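PDB 6TYK: iodotyrosine deiodinase from Thermotoga neapolitana, which uses FMN to remove halogen from halotyrosines, such as 3-iodo-L-tyrosine and 3,5-diiodo-L-tyrosine, yielding L-tyrosine and halide. Local coordinates for residues L7-F17 with L125-V136. Sequence-based numbering, arbitrary orientation.
Sequences LAKKRKTVRRF and LLALEEKGLGSV. With FMN (flavin mononucleotide), chain C.
The guanidinium of R11 lies flat against L125, whose CD1 sits 4.0 Å above the plane over its centre, while a water in the plane at its edge accepts a hydrogen bond from NE and donates one to L125 O, tying arginine to helix backbone. R15 offers a face to T13 CG2 and its edge to the flavin: NE donates to FMN O2 at 2.9 Å and NH2 to FMN N1 at 3.1 Å, a grip on the pyrimidine end that suits a long side chain with several N-H groups in one plane. The ring of F17 carries V14 CG1 over one face, near the rim, and has G134 O in plane at its edge, 3.4 Å from CE1. Across the segments V14 N donates to S135 O (2.9 Å, nearly straight at 168°). Beside this bond V14 CG2 packs 3.6 Å from G134 CA, where a side chain would collide with the valine. Threonine suits position 13, giving a methyl that meets V136 CG2 tightly and a hydroxyl near the FMN phosphate, whose O1P accepts from T13 N; V136 answers with a compact branch. E129, with CG anti to the backbone N (chi1 176°), uses its methylenes to cover L7 CD1 (3.4 Å from CG), and its carboxylate turns back over R11 CB and CG, with OE1 one possible acceptor for a water bound by K12 N. Were E129 cut back to alanine, the space beside L7 CD1 and R11 CG would probably be left unfilled. As in other nitroreductase-family flavoproteins, this basic loop cradles FMN. It follows helix 4-10, which packs on helix 113-130, with Y123 of the second subunit against A8, R11 and L126; strand 134-135 lies antiparallel to strand 156-165, V136 packs on P163, and F17 touches helix 94-97.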
loop_
_atom_site.group_PDB
_atom_site.type_symbol
_atom_site.label_atom_id
_atom_site.label_comp_id
_atom_site.label_asym_id
_atom_site.label_seq_id
_atom_site.Cartn_x
_atom_site.Cartn_y
_atom_site.Cartn_z
ATOM N N LEU A 7 -9.185 13.952 -4.309
ATOM C CA LEU A 7 -7.833 13.718 -4.801
ATOM C C LEU A 7 -7.704 12.279 -5.301
ATOM O O LEU A 7 -7.201 12.024 -6.403
ATOM C CB LEU A 7 -6.828 13.970 -3.684
ATOM C CG LEU A 7 -5.349 13.884 -4.056
ATOM C CD1 LEU A 7 -4.945 15.046 -4.969
ATOM C CD2 LEU A 7 -4.513 13.864 -2.790
ATOM N N ALA A 8 -8.167 11.339 -4.483
ATOM C CA ALA A 8 -8.161 9.928 -4.858
ATOM C C ALA A 8 -8.999 9.680 -6.109
ATOM O O ALA A 8 -8.617 8.907 -6.989
ATOM C CB ALA A 8 -8.664 9.067 -3.704
ATOM N N LYS A 9 -10.149 10.341 -6.188
ATOM C CA LYS A 9 -11.036 10.132 -7.316
ATOM C C LYS A 9 -10.396 10.618 -8.609
ATOM O O LYS A 9 -10.477 9.950 -9.641
ATOM C CB LYS A 9 -12.379 10.830 -7.087
ATOM C CG LYS A 9 -13.418 10.437 -8.123
ATOM C CD LYS A 9 -14.737 11.149 -7.929
ATOM C CE LYS A 9 -15.824 10.480 -8.766
ATOM N NZ LYS A 9 -15.263 9.784 -9.965
ATOM N N LYS A 10 -9.756 11.781 -8.553
ATOM C CA LYS A 10 -9.164 12.380 -9.750
ATOM C C LYS A 10 -7.941 11.606 -10.232
ATOM O O LYS A 10 -7.692 11.511 -11.437
ATOM C CB LYS A 10 -8.779 13.841 -9.498
ATOM C CG LYS A 10 -9.940 14.813 -9.551
ATOM C CD LYS A 10 -9.539 16.176 -9.012
ATOM C CE LYS A 10 -10.755 17.065 -8.803
ATOM N NZ LYS A 10 -10.401 18.348 -8.133
ATOM N N ARG A 11 -7.173 11.062 -9.296
ATOM C CA ARG A 11 -5.918 10.407 -9.636
ATOM C C ARG A 11 -6.184 9.178 -10.501
ATOM O O ARG A 11 -7.044 8.354 -10.192
ATOM C CB ARG A 11 -5.143 10.040 -8.368
ATOM C CG ARG A 11 -3.707 9.627 -8.623
ATOM C CD ARG A 11 -3.545 8.116 -8.637
ATOM N NE ARG A 11 -2.301 7.727 -9.291
ATOM C CZ ARG A 11 -2.185 6.650 -10.060
ATOM N NH1 ARG A 11 -3.228 5.855 -10.231
ATOM N NH2 ARG A 11 -1.033 6.362 -10.646
ATOM N N LYS A 12 -5.454 9.082 -11.604
ATOM C CA LYS A 12 -5.617 7.978 -12.534
ATOM C C LYS A 12 -4.262 7.626 -13.122
ATOM O O LYS A 12 -3.289 8.353 -12.938
ATOM C CB LYS A 12 -6.574 8.366 -13.653
ATOM C CG LYS A 12 -6.112 9.550 -14.482
ATOM C CD LYS A 12 -7.153 9.879 -15.532
ATOM C CE LYS A 12 -6.708 11.000 -16.457
ATOM N NZ LYS A 12 -6.585 12.308 -15.763
ATOM N N THR A 13 -4.191 6.518 -13.846
ATOM C CA THR A 13 -2.928 6.131 -14.456
ATOM C C THR A 13 -2.498 7.178 -15.467
ATOM O O THR A 13 -3.316 7.719 -16.219
ATOM C CB THR A 13 -3.044 4.800 -15.216
ATOM O OG1 THR A 13 -3.863 3.881 -14.488
ATOM C CG2 THR A 13 -1.656 4.203 -15.412
ATOM N N VAL A 14 -1.202 7.443 -15.495
ATOM C CA VAL A 14 -0.633 8.238 -16.564
ATOM C C VAL A 14 0.432 7.395 -17.249
ATOM O O VAL A 14 1.402 6.974 -16.617
ATOM C CB VAL A 14 -0.031 9.570 -16.047
ATOM C CG1 VAL A 14 0.687 10.308 -17.182
ATOM C CG2 VAL A 14 -1.119 10.445 -15.435
ATOM N N ARG A 15 0.238 7.136 -18.539
ATOM C CA ARG A 15 1.209 6.383 -19.329
ATOM C C ARG A 15 1.731 7.244 -20.469
ATOM O O ARG A 15 2.542 6.784 -21.271
ATOM C CB ARG A 15 0.567 5.115 -19.905
ATOM C CG ARG A 15 0.074 4.149 -18.840
ATOM C CD ARG A 15 -0.601 2.924 -19.447
ATOM N NE ARG A 15 -1.005 1.953 -18.425
ATOM C CZ ARG A 15 -2.216 1.882 -17.887
ATOM N NH1 ARG A 15 -3.167 2.730 -18.265
ATOM N NH2 ARG A 15 -2.478 0.957 -16.976
ATOM N N ARG A 16 1.241 8.481 -20.538
ATOM C CA ARG A 16 1.655 9.459 -21.542
ATOM C C ARG A 16 2.263 10.632 -20.811
ATOM O O ARG A 16 1.570 11.331 -20.069
ATOM C CB ARG A 16 0.458 9.969 -22.350
ATOM C CG ARG A 16 -0.149 8.964 -23.301
ATOM C CD ARG A 16 -1.368 9.546 -24.024
ATOM N NE ARG A 16 -1.064 10.825 -24.662
ATOM C CZ ARG A 16 -0.545 10.954 -25.881
ATOM N NH1 ARG A 16 -0.282 9.882 -26.621
ATOM N NH2 ARG A 16 -0.290 12.160 -26.359
ATOM N N PHE A 17 3.552 10.851 -21.026
ATOM C CA PHE A 17 4.275 11.890 -20.314
ATOM C C PHE A 17 4.843 12.925 -21.255
ATOM O O PHE A 17 5.165 12.625 -22.398
ATOM C CB PHE A 17 5.422 11.271 -19.528
ATOM C CG PHE A 17 4.964 10.351 -18.440
ATOM C CD1 PHE A 17 4.667 10.848 -17.179
ATOM C CD2 PHE A 17 4.823 8.994 -18.672
ATOM C CE1 PHE A 17 4.228 10.014 -16.180
ATOM C CE2 PHE A 17 4.382 8.153 -17.676
ATOM C CZ PHE A 17 4.097 8.659 -16.423
ATOM N N LEU A 125 1.555 7.977 -4.452
ATOM C CA LEU A 125 0.738 8.298 -5.621
ATOM C C LEU A 125 -0.180 9.488 -5.372
ATOM O O LEU A 125 -0.387 10.313 -6.263
ATOM C CB LEU A 125 -0.095 7.096 -6.051
ATOM C CG LEU A 125 0.702 5.862 -6.474
ATOM C CD1 LEU A 125 -0.257 4.784 -6.972
ATOM C CD2 LEU A 125 1.723 6.206 -7.547
ATOM N N LEU A 126 -0.752 9.567 -4.175
ATOM C CA LEU A 126 -1.571 10.725 -3.833
ATOM C C LEU A 126 -0.744 12.007 -3.811
ATOM O O LEU A 126 -1.201 13.057 -4.265
ATOM C CB LEU A 126 -2.286 10.504 -2.500
ATOM C CG LEU A 126 -3.369 9.432 -2.566
ATOM C CD1 LEU A 126 -3.833 9.040 -1.169
ATOM C CD2 LEU A 126 -4.529 9.908 -3.415
ATOM N N ALA A 127 0.483 11.923 -3.301
ATOM C CA ALA A 127 1.367 13.087 -3.262
ATOM C C ALA A 127 1.736 13.558 -4.665
ATOM O O ALA A 127 1.774 14.761 -4.938
ATOM C CB ALA A 127 2.630 12.793 -2.439
ATOM N N LEU A 128 2.007 12.616 -5.562
ATOM C CA LEU A 128 2.322 12.983 -6.928
ATOM C C LEU A 128 1.126 13.709 -7.538
ATOM O O LEU A 128 1.286 14.715 -8.222
ATOM C CB LEU A 128 2.677 11.753 -7.761
ATOM C CG LEU A 128 4.016 11.099 -7.432
ATOM C CD1 LEU A 128 4.170 9.855 -8.272
ATOM C CD2 LEU A 128 5.181 12.052 -7.690
ATOM N N GLU A 129 -0.078 13.203 -7.280
ATOM C CA GLU A 129 -1.273 13.846 -7.806
ATOM C C GLU A 129 -1.381 15.277 -7.282
ATOM O O GLU A 129 -1.704 16.188 -8.032
ATOM C CB GLU A 129 -2.530 13.041 -7.469
ATOM C CG GLU A 129 -3.819 13.714 -7.919
ATOM C CD GLU A 129 -4.064 13.583 -9.415
ATOM O OE1 GLU A 129 -3.350 12.800 -10.072
ATOM O OE2 GLU A 129 -4.977 14.255 -9.935
ATOM N N GLU A 130 -1.085 15.480 -6.002
ATOM C CA GLU A 130 -1.153 16.816 -5.419
ATOM C C GLU A 130 -0.201 17.779 -6.133
ATOM O O GLU A 130 -0.485 18.968 -6.257
ATOM C CB GLU A 130 -0.841 16.770 -3.919
ATOM C CG GLU A 130 -0.985 18.128 -3.241
ATOM C CD GLU A 130 -0.566 18.117 -1.784
ATOM O OE1 GLU A 130 0.217 17.226 -1.400
ATOM O OE2 GLU A 130 -1.020 19.006 -1.025
ATOM N N LYS A 131 0.923 17.253 -6.608
ATOM C CA LYS A 131 1.928 18.065 -7.293
ATOM C C LYS A 131 1.702 18.178 -8.801
ATOM O O LYS A 131 2.508 18.785 -9.512
ATOM C CB LYS A 131 3.328 17.508 -7.030
ATOM C CG LYS A 131 3.806 17.702 -5.601
ATOM C CD LYS A 131 3.839 19.184 -5.257
ATOM C CE LYS A 131 4.386 19.439 -3.866
ATOM N NZ LYS A 131 4.206 20.865 -3.476
ATOM N N GLY A 132 0.619 17.588 -9.290
ATOM C CA GLY A 132 0.312 17.649 -10.709
ATOM C C GLY A 132 1.206 16.741 -11.541
ATOM O O GLY A 132 1.372 16.946 -12.742
ATOM N N LEU A 133 1.804 15.745 -10.899
ATOM C CA LEU A 133 2.609 14.768 -11.617
ATOM C C LEU A 133 1.793 13.517 -11.810
ATOM O O LEU A 133 0.843 13.267 -11.065
ATOM C CB LEU A 133 3.885 14.445 -10.845
ATOM C CG LEU A 133 4.776 15.662 -10.620
ATOM C CD1 LEU A 133 5.980 15.284 -9.795
ATOM C CD2 LEU A 133 5.200 16.259 -11.953
ATOM N N GLY A 134 2.157 12.740 -12.823
ATOM C CA GLY A 134 1.470 11.505 -13.131
ATOM C C GLY A 134 2.405 10.336 -12.928
ATOM O O GLY A 134 3.635 10.501 -12.862
ATOM N N SER A 135 1.822 9.152 -12.826
ATOM C CA SER A 135 2.622 7.942 -12.749
ATOM C C SER A 135 1.790 6.709 -13.043
ATOM O O SER A 135 0.577 6.785 -13.268
ATOM C CB SER A 135 3.326 7.810 -11.394
ATOM O OG SER A 135 4.292 6.762 -11.417
ATOM N N VAL A 136 2.478 5.585 -13.127
ATOM C CA VAL A 136 1.862 4.289 -13.324
ATOM C C VAL A 136 2.730 3.294 -12.555
ATOM O O VAL A 136 3.952 3.332 -12.667
ATOM C CB VAL A 136 1.794 3.908 -14.820
ATOM C CG1 VAL A 136 3.162 4.040 -15.490
ATOM C CG2 VAL A 136 1.247 2.500 -14.991
HETATM N N1 FMN C . -0.257 -0.649 -15.490
HETATM C C2 FMN C . 0.491 -1.015 -16.573
HETATM O O2 FMN C . 0.320 -0.447 -17.638
HETATM N N3 FMN C . 1.436 -2.004 -16.474
HETATM C C4 FMN C . 1.641 -2.663 -15.294
HETATM O O4 FMN C . 2.498 -3.553 -15.238
HETATM C C4A FMN C . 0.885 -2.288 -14.180
HETATM N N5 FMN C . 1.083 -2.913 -12.968
HETATM C C5A FMN C . 0.346 -2.522 -11.863
HETATM C C6 FMN C . 0.569 -3.147 -10.644
HETATM C C7 FMN C . -0.134 -2.775 -9.508
HETATM C C7M FMN C . 0.152 -3.485 -8.211
HETATM C C8 FMN C . -1.080 -1.764 -9.600
HETATM C C8M FMN C . -1.863 -1.336 -8.388
HETATM C C9 FMN C . -1.304 -1.137 -10.823
HETATM C C9A FMN C . -0.595 -1.507 -11.963
HETATM N N10 FMN C . -0.819 -0.900 -13.199
HETATM C C10 FMN C . -0.049 -1.264 -14.281
HETATM C "C1'" FMN C . -1.837 0.195 -13.351
HETATM C "C2'" FMN C . -3.258 -0.409 -13.404
HETATM O "O2'" FMN C . -3.528 -1.006 -14.668
HETATM C "C3'" FMN C . -4.276 0.685 -13.070
HETATM O "O3'" FMN C . -4.067 1.071 -11.724
HETATM C "C4'" FMN C . -5.730 0.255 -13.265
HETATM O "O4'" FMN C . -5.974 0.006 -14.643
HETATM C "C5'" FMN C . -6.686 1.331 -12.775
HETATM O "O5'" FMN C . -6.377 2.546 -13.423
HETATM P P FMN C . -7.227 3.878 -13.134
HETATM O O1P FMN C . -6.675 4.897 -14.126
HETATM O O2P FMN C . -6.945 4.341 -11.731
HETATM O O3P FMN C . -8.685 3.567 -13.413
HETATM O O HOH W 1 -0.107 9.448 -8.881
HETATM O O HOH W 2 -0.889 9.269 -12.015
HETATM O O HOH W 3 -3.753 11.418 -12.276
#